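Local coordinates for hemolysin-related protein (Vibrio cholerae serotype O1, PDB 6MLT), which is a secreted biofilm matrix protein that binds metal ions, probably recognises carbohydrates, and is thought to help biofilms adhere to surfaces, at residues 26-31 with 72-77; 541-546 with 550-555. All blocks are in the same frame, centred on the assembly; numbering follows the deposited sequence.

Contact 1: 26-31 with 72-77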
ATOM      1  N   PRO A  26      25.448  22.138 -18.647  1.00 26.10           N
ATOM      2  CA  PRO A  26      25.900  22.255 -17.251  1.00 28.06           C
ATOM      3  C   PRO A  26      25.039  23.188 -16.419  1.00 28.01           C
ATOM      4  O   PRO A  26      24.978  23.025 -15.195  1.00 29.95           O
ATOM      5  CB  PRO A  26      27.341  22.776 -17.386  1.00 29.92           C
ATOM      6  CG  PRO A  26      27.433  23.347 -18.753  1.00 30.45           C
ATOM      7  CD  PRO A  26      26.491  22.538 -19.604  1.00 28.42           C
ATOM      8  N   GLU A  27      24.367  24.159 -17.044  1.00 26.74           N
ATOM      9  CA  GLU A  27      23.519  25.080 -16.296  1.00 25.98           C
ATOM     10  C   GLU A  27      22.262  24.409 -15.754  1.00 24.56           C
ATOM     11  O   GLU A  27      21.641  24.949 -14.832  1.00 25.41           O
ATOM     12  CB  GLU A  27      23.122  26.265 -17.175  1.00 26.70           C
ATOM     13  CG  GLU A  27      22.000  25.993 -18.189  1.00 29.53           C
ATOM     14  CD  GLU A  27      22.432  25.098 -19.355  1.00 33.83           C
ATOM     15  OE1 GLU A  27      23.638  24.783 -19.476  1.00 32.53           O
ATOM     16  OE2 GLU A  27      21.551  24.710 -20.154  1.00 34.89           O
ATOM     17  N   SER A  28      21.859  23.269 -16.313  1.00 23.29           N
ATOM     18  CA  SER A  28      20.632  22.582 -15.905  1.00 21.32           C
ATOM     19  C   SER A  28      21.018  21.570 -14.838  1.00 19.40           C
ATOM     20  O   SER A  28      21.275  20.401 -15.124  1.00 19.85           O
ATOM     21  CB  SER A  28      19.961  21.917 -17.100  1.00 22.39           C
ATOM     22  OG  SER A  28      18.767  21.254 -16.721  1.00 22.20           O
ATOM     23  N   ASN A  29      21.074  22.025 -13.584  1.00 20.87           N
ATOM     24  CA  ASN A  29      21.614  21.180 -12.525  1.00 22.07           C
ATOM     25  C   ASN A  29      20.809  21.264 -11.231  1.00 21.32           C
ATOM     26  O   ASN A  29      21.311  20.855 -10.178  1.00 22.79           O
ATOM     27  CB  ASN A  29      23.072  21.555 -12.244  1.00 22.65           C
ATOM     28  CG  ASN A  29      23.225  23.003 -11.854  1.00 23.54           C
ATOM     29  OD1 ASN A  29      22.239  23.713 -11.669  1.00 23.31           O
ATOM     30  ND2 ASN A  29      24.464  23.450 -11.717  1.00 27.61           N
ATOM     31  N   GLN A  30      19.586  21.785 -11.282  1.00 18.55           N
ATOM     32  CA  GLN A  30      18.687  21.861 -10.134  1.00 18.80           C
ATOM     33  C   GLN A  30      17.625  20.778 -10.264  1.00 18.10           C
ATOM     34  O   GLN A  30      17.172  20.481 -11.374  1.00 19.46           O
ATOM     35  CB  GLN A  30      18.003  23.230 -10.066  1.00 18.37           C
ATOM     36  CG  GLN A  30      18.933  24.433 -10.163  1.00 21.02           C
ATOM     37  CD  GLN A  30      19.700  24.681  -8.877  1.00 23.91           C
ATOM     38  OE1 GLN A  30      19.122  24.708  -7.793  1.00 23.79           O
ATOM     39  NE2 GLN A  30      21.010  24.858  -8.993  1.00 25.35           N
ATOM     40  N   VAL A  31      17.215  20.197  -9.138  1.00 16.56           N
ATOM     41  CA  VAL A  31      16.191  19.153  -9.152  1.00 15.22           C
ATOM     42  C   VAL A  31      15.193  19.425  -8.035  1.00 16.73           C
ATOM     43  O   VAL A  31      15.583  19.718  -6.898  1.00 17.62           O
ATOM     44  CB  VAL A  31      16.805  17.745  -9.014  1.00 15.54           C
ATOM     45  CG1 VAL A  31      15.743  16.684  -9.205  1.00 17.06           C
ATOM     46  CG2 VAL A  31      17.922  17.553 -10.032  1.00 15.76           C
ATOM     47  N   TYR A  72      15.464  18.852 -18.367  1.00 18.44           N
ATOM     48  CA  TYR A  72      15.987  17.698 -19.092  1.00 19.55           C
ATOM     49  C   TYR A  72      15.855  16.443 -18.246  1.00 19.52           C
ATOM     50  O   TYR A  72      16.201  16.449 -17.063  1.00 16.93           O
ATOM     51  CB  TYR A  72      17.452  17.902 -19.486  1.00 24.72           C
ATOM     52  CG  TYR A  72      17.624  18.902 -20.602  1.00 28.27           C
ATOM     53  CD1 TYR A  72      17.311  18.566 -21.913  1.00 26.03           C
ATOM     54  CD2 TYR A  72      18.077  20.193 -20.345  1.00 36.42           C
ATOM     55  CE1 TYR A  72      17.448  19.484 -22.938  1.00 28.32           C
ATOM     56  CE2 TYR A  72      18.222  21.119 -21.371  1.00 37.01           C
ATOM     57  CZ  TYR A  72      17.905  20.758 -22.659  1.00 33.25           C
ATOM     58  OH  TYR A  72      18.042  21.671 -23.674  1.00 34.67           O
ATOM     59  N   ILE A  73      15.371  15.367 -18.862  1.00 19.01           N
ATOM     60  CA  ILE A  73      15.396  14.057 -18.223  1.00 18.31           C
ATOM     61  C   ILE A  73      16.820  13.528 -18.246  1.00 16.63           C
ATOM     62  O   ILE A  73      17.479  13.527 -19.294  1.00 18.43           O
ATOM     63  CB  ILE A  73      14.448  13.081 -18.934  1.00 18.38           C
ATOM     64  CG1 ILE A  73      13.031  13.650 -18.991  1.00 21.63           C
ATOM     65  CG2 ILE A  73      14.450  11.729 -18.228  1.00 18.16           C
ATOM     66  CD1 ILE A  73      12.079  12.832 -19.879  1.00 25.05           C
ATOM     67  N   ARG A  74      17.297  13.067 -17.094  1.00 16.25           N
ATOM     68  CA  ARG A  74      18.633  12.505 -16.972  1.00 19.47           C
ATOM     69  C   ARG A  74      18.565  11.180 -16.231  1.00 20.07           C
ATOM     70  O   ARG A  74      17.835  11.050 -15.245  1.00 19.46           O
ATOM     71  CB  ARG A  74      19.577  13.446 -16.220  1.00 19.82           C
ATOM     72  CG  ARG A  74      19.752  14.823 -16.837  1.00 21.06           C
ATOM     73  CD  ARG A  74      20.894  15.556 -16.130  1.00 21.13           C
ATOM     74  NE  ARG A  74      21.005  16.974 -16.480  1.00 19.77           N
ATOM     75  CZ  ARG A  74      21.901  17.492 -17.315  1.00 23.56           C
ATOM     76  NH1 ARG A  74      22.779  16.721 -17.942  1.00 25.41           N
ATOM     77  NH2 ARG A  74      21.917  18.801 -17.534  1.00 24.03           N
ATOM     78  N   ALA A  75      19.338  10.208 -16.703  1.00 20.31           N
ATOM     79  CA  ALA A  75      19.461   8.909 -16.057  1.00 20.38           C
ATOM     80  C   ALA A  75      20.831   8.801 -15.400  1.00 19.97           C
ATOM     81  O   ALA A  75      21.858   8.978 -16.066  1.00 19.34           O
ATOM     82  CB  ALA A  75      19.267   7.773 -17.062  1.00 21.83           C
ATOM     83  N   LEU A  76      20.841   8.488 -14.106  1.00 20.15           N
ATOM     84  CA  LEU A  76      22.061   8.423 -13.305  1.00 19.95           C
ATOM     85  C   LEU A  76      22.312   6.996 -12.835  1.00 22.67           C
ATOM     86  O   LEU A  76      21.409   6.345 -12.298  1.00 22.60           O
ATOM     87  CB  LEU A  76      21.960   9.346 -12.092  1.00 19.85           C
ATOM     88  CG  LEU A  76      21.544  10.784 -12.397  1.00 18.96           C
ATOM     89  CD1 LEU A  76      21.474  11.611 -11.116  1.00 18.30           C
ATOM     90  CD2 LEU A  76      22.504  11.405 -13.403  1.00 18.33           C
ATOM     91  N   SER A  77      23.546   6.527 -13.005  1.00 22.13           N
ATOM     92  CA  SER A  77      23.888   5.164 -12.624  1.00 24.68           C
ATOM     93  C   SER A  77      23.748   4.967 -11.121  1.00 21.16           C
ATOM     94  O   SER A  77      24.256   5.764 -10.328  1.00 20.94           O
ATOM     95  CB  SER A  77      25.321   4.846 -13.049  1.00 26.23           C
ATOM     96  OG  SER A  77      25.692   3.556 -12.594  1.00 26.41           O
TER

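Contact 2: 541-546 with 550-555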
ATOM      1  N   ALA A 541      17.977  18.013  -4.701  1.00 15.70           N
ATOM      2  CA  ALA A 541      18.314  19.279  -4.074  1.00 17.35           C
ATOM      3  C   ALA A 541      18.398  20.379  -5.118  1.00 17.39           C
ATOM      4  O   ALA A 541      18.680  20.132  -6.298  1.00 19.75           O
ATOM      5  CB  ALA A 541      19.641  19.195  -3.312  1.00 17.25           C
ATOM      6  N   ASN A 542      18.160  21.604  -4.656  1.00 16.75           N
ATOM      7  CA  ASN A 542      18.309  22.794  -5.473  1.00 18.49           C
ATOM      8  C   ASN A 542      18.689  23.944  -4.557  1.00 17.91           C
ATOM      9  O   ASN A 542      18.353  23.944  -3.366  1.00 18.10           O
ATOM     10  CB  ASN A 542      17.023  23.105  -6.243  1.00 17.56           C
ATOM     11  CG  ASN A 542      15.819  23.194  -5.334  1.00 19.18           C
ATOM     12  OD1 ASN A 542      15.561  24.238  -4.730  1.00 20.12           O
ATOM     13  ND2 ASN A 542      15.081  22.094  -5.220  1.00 17.45           N
ATOM     14  N   ASP A 543      19.385  24.930  -5.123  1.00 18.39           N
ATOM     15  CA  ASP A 543      19.907  26.034  -4.330  1.00 19.08           C
ATOM     16  C   ASP A 543      19.727  27.376  -5.029  1.00 20.60           C
ATOM     17  O   ASP A 543      20.472  28.324  -4.754  1.00 20.89           O
ATOM     18  CB  ASP A 543      21.389  25.814  -3.991  1.00 20.65           C
ATOM     19  CG  ASP A 543      22.256  25.609  -5.221  1.00 26.76           C
ATOM     20  OD1 ASP A 543      21.767  25.818  -6.351  1.00 24.86           O
ATOM     21  OD2 ASP A 543      23.442  25.237  -5.046  1.00 27.13           O
ATOM     22  N   TYR A 544      18.730  27.480  -5.912  1.00 21.72           N
ATOM     23  CA  TYR A 544      18.492  28.732  -6.624  1.00 23.17           C
ATOM     24  C   TYR A 544      17.948  29.812  -5.695  1.00 24.31           C
ATOM     25  O   TYR A 544      18.122  30.999  -5.973  1.00 23.90           O
ATOM     26  CB  TYR A 544      17.515  28.511  -7.789  1.00 22.65           C
ATOM     27  CG  TYR A 544      16.128  28.115  -7.331  1.00 21.40           C
ATOM     28  CD1 TYR A 544      15.180  29.077  -6.984  1.00 20.48           C
ATOM     29  CD2 TYR A 544      15.770  26.778  -7.228  1.00 22.71           C
ATOM     30  CE1 TYR A 544      13.918  28.712  -6.551  1.00 19.77           C
ATOM     31  CE2 TYR A 544      14.517  26.407  -6.796  1.00 22.40           C
ATOM     32  CZ  TYR A 544      13.593  27.378  -6.456  1.00 22.68           C
ATOM     33  OH  TYR A 544      12.340  27.006  -6.014  1.00 25.14           O
ATOM     34  N   ASP A 545      17.282  29.432  -4.605  1.00 22.72           N
ATOM     35  CA  ASP A 545      16.614  30.385  -3.723  1.00 23.62           C
ATOM     36  C   ASP A 545      17.498  30.717  -2.526  1.00 25.93           C
ATOM     37  O   ASP A 545      18.082  29.825  -1.903  1.00 24.45           O
ATOM     38  CB  ASP A 545      15.272  29.823  -3.244  1.00 24.31           C
ATOM     39  CG  ASP A 545      14.431  30.849  -2.494  1.00 32.72           C
ATOM     40  OD1 ASP A 545      14.825  31.259  -1.384  1.00 33.85           O
ATOM     41  OD2 ASP A 545      13.371  31.248  -3.023  1.00 35.97           O
ATOM     42  N   ARG A 546      17.570  32.009  -2.195  1.00 28.83           N
ATOM     43  CA  ARG A 546      18.458  32.463  -1.128  1.00 32.25           C
ATOM     44  C   ARG A 546      18.118  31.830   0.214  1.00 29.48           C
ATOM     45  O   ARG A 546      19.003  31.664   1.059  1.00 30.92           O
ATOM     46  CB  ARG A 546      18.402  33.988  -1.012  1.00 35.25           C
ATOM     47  N   VAL A 550      21.964  25.369  -0.122  1.00 23.09           N
ATOM     48  CA  VAL A 550      22.939  24.444   0.449  1.00 23.53           C
ATOM     49  C   VAL A 550      23.607  23.653  -0.667  1.00 23.72           C
ATOM     50  O   VAL A 550      24.838  23.622  -0.770  1.00 24.06           O
ATOM     51  CB  VAL A 550      22.286  23.487   1.460  1.00 24.60           C
ATOM     52  CG1 VAL A 550      23.303  22.443   1.951  1.00 24.08           C
ATOM     53  CG2 VAL A 550      21.709  24.264   2.631  1.00 22.47           C
ATOM     54  N   ASN A 551      22.800  22.992  -1.495  1.00 19.97           N
ATOM     55  CA  ASN A 551      23.332  22.098  -2.514  1.00 19.23           C
ATOM     56  C   ASN A 551      22.333  21.985  -3.656  1.00 21.67           C
ATOM     57  O   ASN A 551      21.216  22.506  -3.587  1.00 18.70           O
ATOM     58  CB  ASN A 551      23.668  20.723  -1.916  1.00 22.38           C
ATOM     59  CG  ASN A 551      22.457  20.032  -1.291  1.00 22.77           C
ATOM     60  OD1 ASN A 551      21.542  20.681  -0.793  1.00 21.66           O
ATOM     61  ND2 ASN A 551      22.457  18.706  -1.317  1.00 24.33           N
ATOM     62  N   HIS A 552      22.762  21.323  -4.731  1.00 19.75           N
ATOM     63  CA  HIS A 552      21.906  21.103  -5.886  1.00 20.66           C
ATOM     64  C   HIS A 552      22.291  19.796  -6.562  1.00 21.54           C
ATOM     65  O   HIS A 552      23.467  19.436  -6.612  1.00 18.78           O
ATOM     66  CB  HIS A 552      21.992  22.261  -6.891  1.00 21.93           C
ATOM     67  CG  HIS A 552      23.364  22.469  -7.467  1.00 24.77           C
ATOM     68  ND1 HIS A 552      24.262  23.376  -6.945  1.00 25.75           N
ATOM     69  CD2 HIS A 552      23.973  21.916  -8.544  1.00 24.72           C
ATOM     70  CE1 HIS A 552      25.370  23.363  -7.667  1.00 27.08           C
ATOM     71  NE2 HIS A 552      25.221  22.482  -8.641  1.00 26.22           N
ATOM     72  N   GLY A 553      21.283  19.093  -7.083  1.00 19.18           N
ATOM     73  CA  GLY A 553      21.479  17.879  -7.855  1.00 19.01           C
ATOM     74  C   GLY A 553      20.805  16.693  -7.191  1.00 20.49           C
ATOM     75  O   GLY A 553      19.656  16.782  -6.742  1.00 20.05           O
ATOM     76  N   VAL A 554      21.532  15.583  -7.131  1.00 19.33           N
ATOM     77  CA  VAL A 554      21.036  14.325  -6.573  1.00 18.90           C
ATOM     78  C   VAL A 554      22.086  13.804  -5.606  1.00 19.08           C
ATOM     79  O   VAL A 554      23.268  13.709  -5.961  1.00 20.00           O
ATOM     80  CB  VAL A 554      20.744  13.284  -7.671  1.00 19.61           C
ATOM     81  CG1 VAL A 554      20.223  11.983  -7.056  1.00 19.48           C
ATOM     82  CG2 VAL A 554      19.743  13.833  -8.679  1.00 20.66           C
ATOM     83  N   PHE A 555      21.650  13.447  -4.406  1.00 20.04           N
ATOM     84  CA  PHE A 555      22.544  13.006  -3.346  1.00 20.84           C
ATOM     85  C   PHE A 555      22.038  11.677  -2.813  1.00 20.74           C
ATOM     86  O   PHE A 555      20.859  11.548  -2.468  1.00 18.40           O
ATOM     87  CB  PHE A 555      22.641  14.071  -2.246  1.00 22.15           C
ATOM     88  CG  PHE A 555      23.329  15.320  -2.713  1.00 22.53           C
ATOM     89  CD1 PHE A 555      22.681  16.203  -3.556  1.00 27.72           C
ATOM     90  CD2 PHE A 555      24.642  15.574  -2.368  1.00 20.41           C
ATOM     91  CE1 PHE A 555      23.328  17.334  -4.027  1.00 28.66           C
ATOM     92  CE2 PHE A 555      25.288  16.701  -2.838  1.00 23.14           C
ATOM     93  CZ  PHE A 555      24.629  17.578  -3.666  1.00 25.25           C
TER

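Contact 1: 26-31 with 72-77
The Arg-74 NH2 atom donates to the backbone carbonyl Ser-28 O at 3.0 Å, reaching a lone pair in the carbonyl plane. The bond is bent, with an N-H...O angle of 132°, and the oxygen sits 33° out of the guanidinium plane. The same nitrogen also serves Phe-24 O, so it ties together two carbonyls of the chain leading through segment 26-31. The setting is an antiparallel sheet, consistent with a blade of a beta-propeller, in which strand 56-63 runs between strands 28-30 and 71-76. The two segments therefore meet by side chains reaching across a middle strand, not by backbone pairing.

That middle strand supplies the second point of hold: Thr-61 OG1 bonds both Arg-74 NE and Ser-28 OG, linking the two sides through one hydroxyl, while Glu-83 forms a salt bridge with Arg-74 NH1. Bonds on all three nitrogens should fix the rotation of the guanidinium group, and the neighbouring carboxylate probably offsets its buried charge. An extended chain from CG to NE carries the group over to Ser-28, and Ser-28 CB lies at the guanidinium edge, 3.7 Å from Arg-74 NH2.

Tyr-72 completes the contact. Its ring, stacked with His-25 and edge to face with Phe-24, presents an edge to the serine, with Tyr-72 CD2 3.8 Å from Ser-28 OG; this is packing near the ring plane, not a hydrogen bond. Ser-28 OG stands anti to its own nitrogen (chi1 -180°), which directs it to Thr-61 and this ring edge.

Farther along, the strand edge is irregular: Asn-29 and Gln-30 both face Phe-62 in a classic beta bulge, and Gln-30 NE2 donates to Asn-29 OD1 at 3.2 Å from above the carbonyl plane.

Contact 2: 541-546 with 550-555
His-552 ND1 donates a hydrogen bond to Asp-543 OD2, short and nearly straight at 2.8 Å and 162°. The oxygen lies close to the imidazole plane, at the ring edge; the nitrogen comes in from above the carboxylate plane, and the two flat groups are turned 57° against each other. CG of both residues sits between the backbone nitrogen and carbonyl carbon (chi1 near +60°), and the carboxylate crosses the histidine side chain at a slant, with Asp-543 OD1 3.6 Å from His-552 CB. The negative charge probably makes protonation of the imidazole easier.

Next comes the backbone. Ala-541 and Gly-553 form an antiparallel hydrogen-bonded pair, Ala-541 N to Gly-553 O and Gly-553 N to Ala-541 O both measuring 2.9 Å. Ala-541 O also receives a CA-H...O contact from His-552 CA at 3.4 Å.

Outward again, Ala-541 CB rests 3.5 Å from Asn-551 ND2. Ser-516 and Asn-515 hold that amide, whose nitrogen lies over one face of the Phe-555 ring, offset toward its rim. Ala-541 CB reaches Phe-555 CE1 at 4.2 Å. Altogether this is the loop end of a beta-hairpin between strands 536-541 and 553-559, consistent with the two middle strands of a four-stranded propeller blade.

Contacts 1 and 2 follow one another along the chain, yet their centres lie only about 12 Å apart and they touch. Gln-30 OE1, from the bulge in 26-31, accepts from Asp-543 N at 2.7 Å, and Val-31 O meets Asn-542 ND2 at 3.0 Å, both probable hydrogen bonds. Asn-29 O packs 3.3 Å from His-552 CD2. Segment 26-31 bridges two sheets, with backbone bonds from Gln-30 to Phe-62 of strand 56-63 and from Val-31 to Ala-541. Separately, strand 13-19, earlier in the chain, pairs with 553-559, consistent with the "velcro" closure of a propeller. The side chain of Arg-74 is about 14 Å from a bound calcium ion; contact 2 is away from the metal sites.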